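Local coordinates for protein beta-phenylalanine aminotransferase (Variovorax paradoxus, PDB 4AO9) that probably transfers the amino group of beta-phenylalanine to a keto-acid acceptor, using pyridoxal-5'-phosphate as cofactor, at residues R46-Q51 against P56-R61; L127-L132 against F321-M326. All coordinates share one frame; numbering follows the deposited sequence.

Contact 1: R46-Q51 against P56-R61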
loop_
_atom_site.group_PDB
_atom_site.type_symbol
_atom_site.label_atom_id
_atom_site.label_comp_id
_atom_site.label_asym_id
_atom_site.label_seq_id
_atom_site.Cartn_x
_atom_site.Cartn_y
_atom_site.Cartn_z
ATOM N N ARG A 46 -19.378 20.956 9.960
ATOM C CA ARG A 46 -18.658 20.994 11.238
ATOM C C ARG A 46 -17.492 20.008 11.240
ATOM O O ARG A 46 -16.377 20.342 11.648
ATOM C CB ARG A 46 -19.620 20.656 12.388
ATOM C CG ARG A 46 -19.040 20.720 13.798
ATOM C CD ARG A 46 -20.116 20.432 14.862
ATOM N NE ARG A 46 -21.423 20.974 14.477
ATOM C CZ ARG A 46 -22.534 20.254 14.305
ATOM N NH1 ARG A 46 -22.534 18.940 14.503
ATOM N NH2 ARG A 46 -23.655 20.857 13.938
ATOM N N GLN A 47 -17.765 18.793 10.777
ATOM C CA GLN A 47 -16.750 17.745 10.767
ATOM C C GLN A 47 -15.593 18.103 9.832
ATOM O O GLN A 47 -14.418 17.905 10.189
ATOM C CB GLN A 47 -17.396 16.411 10.406
ATOM C CG GLN A 47 -16.452 15.237 10.301
ATOM C CD GLN A 47 -15.572 15.037 11.520
ATOM O OE1 GLN A 47 -15.957 15.350 12.655
ATOM N NE2 GLN A 47 -14.373 14.515 11.287
ATOM N N PHE A 48 -15.920 18.643 8.658
ATOM C CA PHE A 48 -14.905 19.090 7.712
ATOM C C PHE A 48 -13.993 20.150 8.317
ATOM O O PHE A 48 -12.765 20.053 8.227
ATOM C CB PHE A 48 -15.547 19.619 6.420
ATOM C CG PHE A 48 -14.562 20.233 5.469
ATOM C CD1 PHE A 48 -13.798 19.426 4.635
ATOM C CD2 PHE A 48 -14.392 21.620 5.416
ATOM C CE1 PHE A 48 -12.878 19.989 3.748
ATOM C CE2 PHE A 48 -13.467 22.199 4.537
ATOM C CZ PHE A 48 -12.708 21.374 3.701
ATOM N N GLU A 49 -14.591 21.159 8.945
ATOM C CA GLU A 49 -13.800 22.243 9.512
ATOM C C GLU A 49 -12.863 21.753 10.612
ATOM O O GLU A 49 -11.723 22.215 10.730
ATOM C CB GLU A 49 -14.719 23.352 10.037
ATOM C CG GLU A 49 -15.402 24.139 8.923
ATOM C CD GLU A 49 -16.583 25.003 9.377
ATOM O OE1 GLU A 49 -16.983 24.959 10.564
ATOM O OE2 GLU A 49 -17.124 25.731 8.522
ATOM N N ALA A 50 -13.344 20.812 11.414
ATOM C CA ALA A 50 -12.546 20.274 12.508
ATOM C C ALA A 50 -11.374 19.442 11.978
ATOM O O ALA A 50 -10.229 19.567 12.441
ATOM C CB ALA A 50 -13.433 19.442 13.424
ATOM N N GLN A 51 -11.667 18.613 10.986
ATOM C CA GLN A 51 -10.694 17.672 10.450
ATOM C C GLN A 51 -9.633 18.370 9.595
ATOM O O GLN A 51 -8.507 17.869 9.475
ATOM C CB GLN A 51 -11.436 16.573 9.693
ATOM C CG GLN A 51 -10.590 15.440 9.144
ATOM C CD GLN A 51 -11.443 14.238 8.796
ATOM O OE1 GLN A 51 -12.053 13.625 9.678
ATOM N NE2 GLN A 51 -11.502 13.900 7.521
ATOM N N PRO A 56 -4.613 18.002 5.165
ATOM C CA PRO A 56 -4.826 19.141 4.262
ATOM C C PRO A 56 -6.172 19.023 3.553
ATOM O O PRO A 56 -6.462 17.995 2.926
ATOM C CB PRO A 56 -3.650 19.059 3.277
ATOM C CG PRO A 56 -3.031 17.723 3.467
ATOM C CD PRO A 56 -3.466 17.158 4.775
ATOM N N GLY A 57 -7.011 20.050 3.687
ATOM C CA GLY A 57 -8.382 19.981 3.174
ATOM C C GLY A 57 -9.214 18.878 3.818
ATOM O O GLY A 57 -10.155 18.358 3.197
ATOM N N ALA A 58 -8.866 18.532 5.063
ATOM C CA ALA A 58 -9.485 17.438 5.828
ATOM C C ALA A 58 -9.378 16.083 5.129
ATOM O O ALA A 58 -10.117 15.160 5.431
ATOM C CB ALA A 58 -10.960 17.772 6.162
ATOM N N ASN A 59 -8.417 15.965 4.214
ATOM C CA ASN A 59 -8.481 14.945 3.168
ATOM C C ASN A 59 -7.286 14.000 3.148
ATOM O O ASN A 59 -6.144 14.425 3.378
ATOM C CB ASN A 59 -8.610 15.662 1.815
ATOM C CG ASN A 59 -8.733 14.712 0.648
ATOM O OD1 ASN A 59 -7.783 14.528 -0.108
ATOM N ND2 ASN A 59 -9.905 14.095 0.492
ATOM N N SER A 60 -7.554 12.723 2.858
ATOM C CA SER A 60 -6.494 11.727 2.718
ATOM C C SER A 60 -6.564 10.943 1.397
ATOM O O SER A 60 -5.696 10.109 1.117
ATOM C CB SER A 60 -6.538 10.779 3.907
ATOM O OG SER A 60 -5.405 9.944 3.901
ATOM N N ARG A 61 -7.599 11.214 0.598
ATOM C CA ARG A 61 -7.775 10.599 -0.732
ATOM C C ARG A 61 -8.408 11.656 -1.601
ATOM O O ARG A 61 -9.582 11.981 -1.417
ATOM C CB ARG A 61 -8.708 9.386 -0.664
ATOM C CG ARG A 61 -8.163 8.189 0.093
ATOM C CD ARG A 61 -9.246 7.159 0.392
ATOM N NE ARG A 61 -9.913 6.697 -0.826
ATOM C CZ ARG A 61 -11.099 6.085 -0.846
ATOM N NH1 ARG A 61 -11.764 5.848 0.288
ATOM N NH2 ARG A 61 -11.604 5.696 -2.009
#

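Contact 2: L127-L132 against F321-M326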
loop_
_atom_site.group_PDB
_atom_site.type_symbol
_atom_site.label_atom_id
_atom_site.label_comp_id
_atom_site.label_asym_id
_atom_site.label_seq_id
_atom_site.Cartn_x
_atom_site.Cartn_y
_atom_site.Cartn_z
ATOM N N LEU A 127 -1.551 -19.939 6.423
ATOM C CA LEU A 127 -2.454 -20.946 5.862
ATOM C C LEU A 127 -3.513 -20.395 4.918
ATOM O O LEU A 127 -4.278 -21.171 4.349
ATOM C CB LEU A 127 -3.138 -21.731 6.987
ATOM C CG LEU A 127 -2.252 -22.611 7.873
ATOM C CD1 LEU A 127 -3.043 -23.088 9.066
ATOM C CD2 LEU A 127 -1.685 -23.784 7.081
ATOM N N LEU A 128 -3.563 -19.073 4.747
ATOM C CA LEU A 128 -4.622 -18.438 3.958
ATOM C C LEU A 128 -4.159 -17.843 2.634
ATOM O O LEU A 128 -4.934 -17.792 1.668
ATOM C CB LEU A 128 -5.330 -17.361 4.789
ATOM C CG LEU A 128 -6.051 -17.825 6.062
ATOM C CD1 LEU A 128 -6.947 -16.715 6.605
ATOM C CD2 LEU A 128 -6.844 -19.128 5.867
ATOM N N GLU A 129 -2.917 -17.370 2.582
ATOM C CA GLU A 129 -2.406 -16.718 1.369
ATOM C C GLU A 129 -2.419 -17.651 0.146
ATOM O O GLU A 129 -2.722 -17.211 -0.960
ATOM C CB GLU A 129 -1.003 -16.131 1.621
ATOM C CG GLU A 129 0.028 -17.176 2.017
ATOM C CD GLU A 129 1.397 -16.633 2.335
ATOM O OE1 GLU A 129 1.744 -15.511 1.897
ATOM O OE2 GLU A 129 2.143 -17.393 2.989
ATOM N N GLY A 130 -2.084 -18.922 0.360
ATOM C CA GLY A 130 -2.004 -19.888 -0.735
ATOM C C GLY A 130 -3.356 -20.192 -1.347
ATOM O O GLY A 130 -3.465 -20.349 -2.567
ATOM N N ARG A 131 -4.391 -20.235 -0.506
ATOM C CA ARG A 131 -5.770 -20.473 -0.961
ATOM C C ARG A 131 -6.220 -19.352 -1.893
ATOM O O ARG A 131 -6.813 -19.592 -2.950
ATOM C CB ARG A 131 -6.735 -20.523 0.232
ATOM C CG ARG A 131 -6.383 -21.522 1.324
ATOM C CD ARG A 131 -7.525 -21.596 2.323
ATOM N NE ARG A 131 -8.700 -22.249 1.747
ATOM C CZ ARG A 131 -9.894 -22.311 2.331
ATOM N NH1 ARG A 131 -10.090 -21.745 3.517
ATOM N NH2 ARG A 131 -10.897 -22.940 1.725
ATOM N N LEU A 132 -5.928 -18.116 -1.507
ATOM C CA LEU A 132 -6.342 -16.985 -2.317
ATOM C C LEU A 132 -5.503 -16.900 -3.590
ATOM O O LEU A 132 -6.051 -16.630 -4.662
ATOM C CB LEU A 132 -6.284 -15.676 -1.517
ATOM C CG LEU A 132 -6.703 -14.406 -2.269
ATOM C CD1 LEU A 132 -8.135 -14.524 -2.864
ATOM C CD2 LEU A 132 -6.581 -13.148 -1.385
ATOM N N PHE A 321 2.454 -5.732 5.069
ATOM C CA PHE A 321 1.088 -6.221 5.175
ATOM C C PHE A 321 0.630 -7.098 4.005
ATOM O O PHE A 321 -0.539 -7.488 3.952
ATOM C CB PHE A 321 0.118 -5.062 5.490
ATOM C CG PHE A 321 0.439 -4.351 6.778
ATOM C CD1 PHE A 321 0.102 -4.923 8.005
ATOM C CD2 PHE A 321 1.101 -3.117 6.757
ATOM C CE1 PHE A 321 0.414 -4.274 9.212
ATOM C CE2 PHE A 321 1.415 -2.460 7.958
ATOM C CZ PHE A 321 1.070 -3.046 9.176
ATOM N N ASN A 322 1.558 -7.453 3.115
ATOM C CA ASN A 322 1.181 -8.082 1.831
ATOM C C ASN A 322 0.328 -9.325 1.964
ATOM O O ASN A 322 -0.617 -9.515 1.183
ATOM C CB ASN A 322 2.412 -8.431 0.994
ATOM C CG ASN A 322 3.289 -7.237 0.720
ATOM O OD1 ASN A 322 3.365 -6.314 1.524
ATOM N ND2 ASN A 322 3.977 -7.263 -0.401
ATOM N N ASN A 323 0.659 -10.177 2.934
ATOM C CA ASN A 323 -0.018 -11.468 3.072
ATOM C C ASN A 323 -0.882 -11.533 4.324
ATOM O O ASN A 323 -1.178 -12.616 4.833
ATOM C CB ASN A 323 1.011 -12.612 3.036
ATOM C CG ASN A 323 1.853 -12.703 4.303
ATOM O OD1 ASN A 323 2.027 -11.721 5.026
ATOM N ND2 ASN A 323 2.386 -13.892 4.574
ATOM N N ASN A 324 -1.336 -10.376 4.807
ATOM C CA ASN A 324 -2.022 -10.349 6.095
ATOM C C ASN A 324 -3.268 -11.220 6.085
ATOM O O ASN A 324 -3.994 -11.255 5.093
ATOM C CB ASN A 324 -2.327 -8.916 6.523
ATOM C CG ASN A 324 -3.538 -8.353 5.851
ATOM O OD1 ASN A 324 -4.678 -8.600 6.269
ATOM N ND2 ASN A 324 -3.307 -7.560 4.801
ATOM N N VAL A 325 -3.503 -11.931 7.186
ATOM C CA VAL A 325 -4.563 -12.931 7.213
ATOM C C VAL A 325 -5.961 -12.374 7.026
ATOM O O VAL A 325 -6.841 -13.074 6.528
ATOM C CB VAL A 325 -4.533 -13.816 8.488
ATOM C CG1 VAL A 325 -3.310 -14.701 8.498
ATOM C CG2 VAL A 325 -4.643 -12.974 9.754
ATOM N N MET A 326 -6.180 -11.121 7.419
ATOM C CA MET A 326 -7.519 -10.550 7.269
ATOM C C MET A 326 -7.877 -10.331 5.801
ATOM O O MET A 326 -8.958 -10.715 5.363
ATOM C CB MET A 326 -7.631 -9.266 8.086
ATOM C CG MET A 326 -7.585 -9.556 9.588
ATOM S SD MET A 326 -7.273 -8.087 10.563
ATOM C CE MET A 326 -8.833 -7.227 10.347
#

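Contact 1: R46-Q51 against P56-R61
Phe48, on the last turn of helix 42-51, reaches Gly57 and Ala58 with its CD1 and CE1 atoms. Its CG lies anti to the backbone N (chi1 174°), and this carries the ring out to the loop. Phe48 CD1 sits 3.6 Å from Ala58 CB, and the neighbouring Phe48 CE1 comes within 3.2 Å of Gly57 O. Both partners approach the ring obliquely. The backbone of the same residue also takes part, with Phe48 O 3.6 Å from Ala58 CB. The methyl of Ala58 thus fits between the helix backbone and the ring. Phe65, Phe69 and Pro70 pack on Phe48 as well.

Gln47 NE2 gives a weak bond to Gln51 OE1. Gln51, three residues on from Phe48 and the last of the helix, makes the polar contact. Its side chain runs extended beyond CG, and Gln51 NE2 donates to Ala58 O at 2.8 Å. The bond is nearly straight (171° at the hydrogen), and the oxygen lies in the plane of the Gln51 amide. Nearer the backbone, Gln51 CB meets Ala58 CB at 3.8 Å.

Gly57 and Ala58 both have positive phi, and Asn59 N bonds back to Pro56 O. The whole is the end of the helix packed back against the turn that follows it in the chain, Pro56 to Asn59. It belongs to the N-terminal part of a class-III aminotransferase, at the dimer interface, where Asn59 and Ser60 bond to the second subunit.

Contact 2: L127-L132 against F321-M326
This is a small, buried contact between residues at and just before the starts of two helices, 129-139 and 325-337, which lie far apart in sequence and meet next to the dimer interface. It has an apolar half and a polar half. In the apolar half, Leu128 lays one methyl against the first turn of the other helix. Leu128 CD1 is 3.6 Å from Val325 O and 4.2 Å from Val325 CB. Met328 and Ala329 of helix 325-337 extend this patch around Leu128.

The polar half pairs Glu129 with Asn323. Asn323 ND2 donates to Glu129 OE1 at 3.2 Å, with 151° at the hydrogen. The acceptor lies close to the amide plane of Asn323, but the donor comes from above the carboxylate plane. The two groups are turned 52° apart. Glu129 CG stands between its own backbone N and carbonyl carbon (chi1 61°), and the chain beyond CG is extended and brings OE1 to Asn323. Asn323 ND2 also bonds to Gly124 O, its stronger partner.

Asn323 is the third residue of a type I beta turn, Phe321 to Asn324, whose last residue is the N-cap of helix 325-337. The OD1 of Asn324 accepts from Thr327 N. On the other side of that amide, Asn324 ND2 gives Phe321 O a bond of 2.9 Å, and Asn324 N bonds to the same oxygen. The Asn323 side chain is about 10 Å from a bound pyridoxal-5'-phosphate, outside its direct pocket.

Arg61 of the second subunit donates to Asn323 OD1, while Gln51 of that subunit bonds weakly to Glu129 OE2. With an alanine at Glu129, Asn323 ND2 would probably be left with Gly124 O of its two acceptors, and the weak bond from Gln51 of the second subunit would go too.

In the fold
Contact 1 comes first along the chain and closes before contact 2 opens. Within one subunit their centres are 33 Å apart, and their nearest atoms are about 15 Å apart without touching. They share no helix or strand. Contact 1 joins helix 42-51 to the loop before strand 72-77, and contact 2 joins the starts of helices 129-139 and 325-337. Across the dimer, contact 1 of one subunit meets contact 2 of the other: 46-51 lies against 127-132, and 56-61 against 321-326. The N-terminal region of each chain thus packs on a part of its partner whose Asn323 side chain is about 10 Å from a bound cofactor.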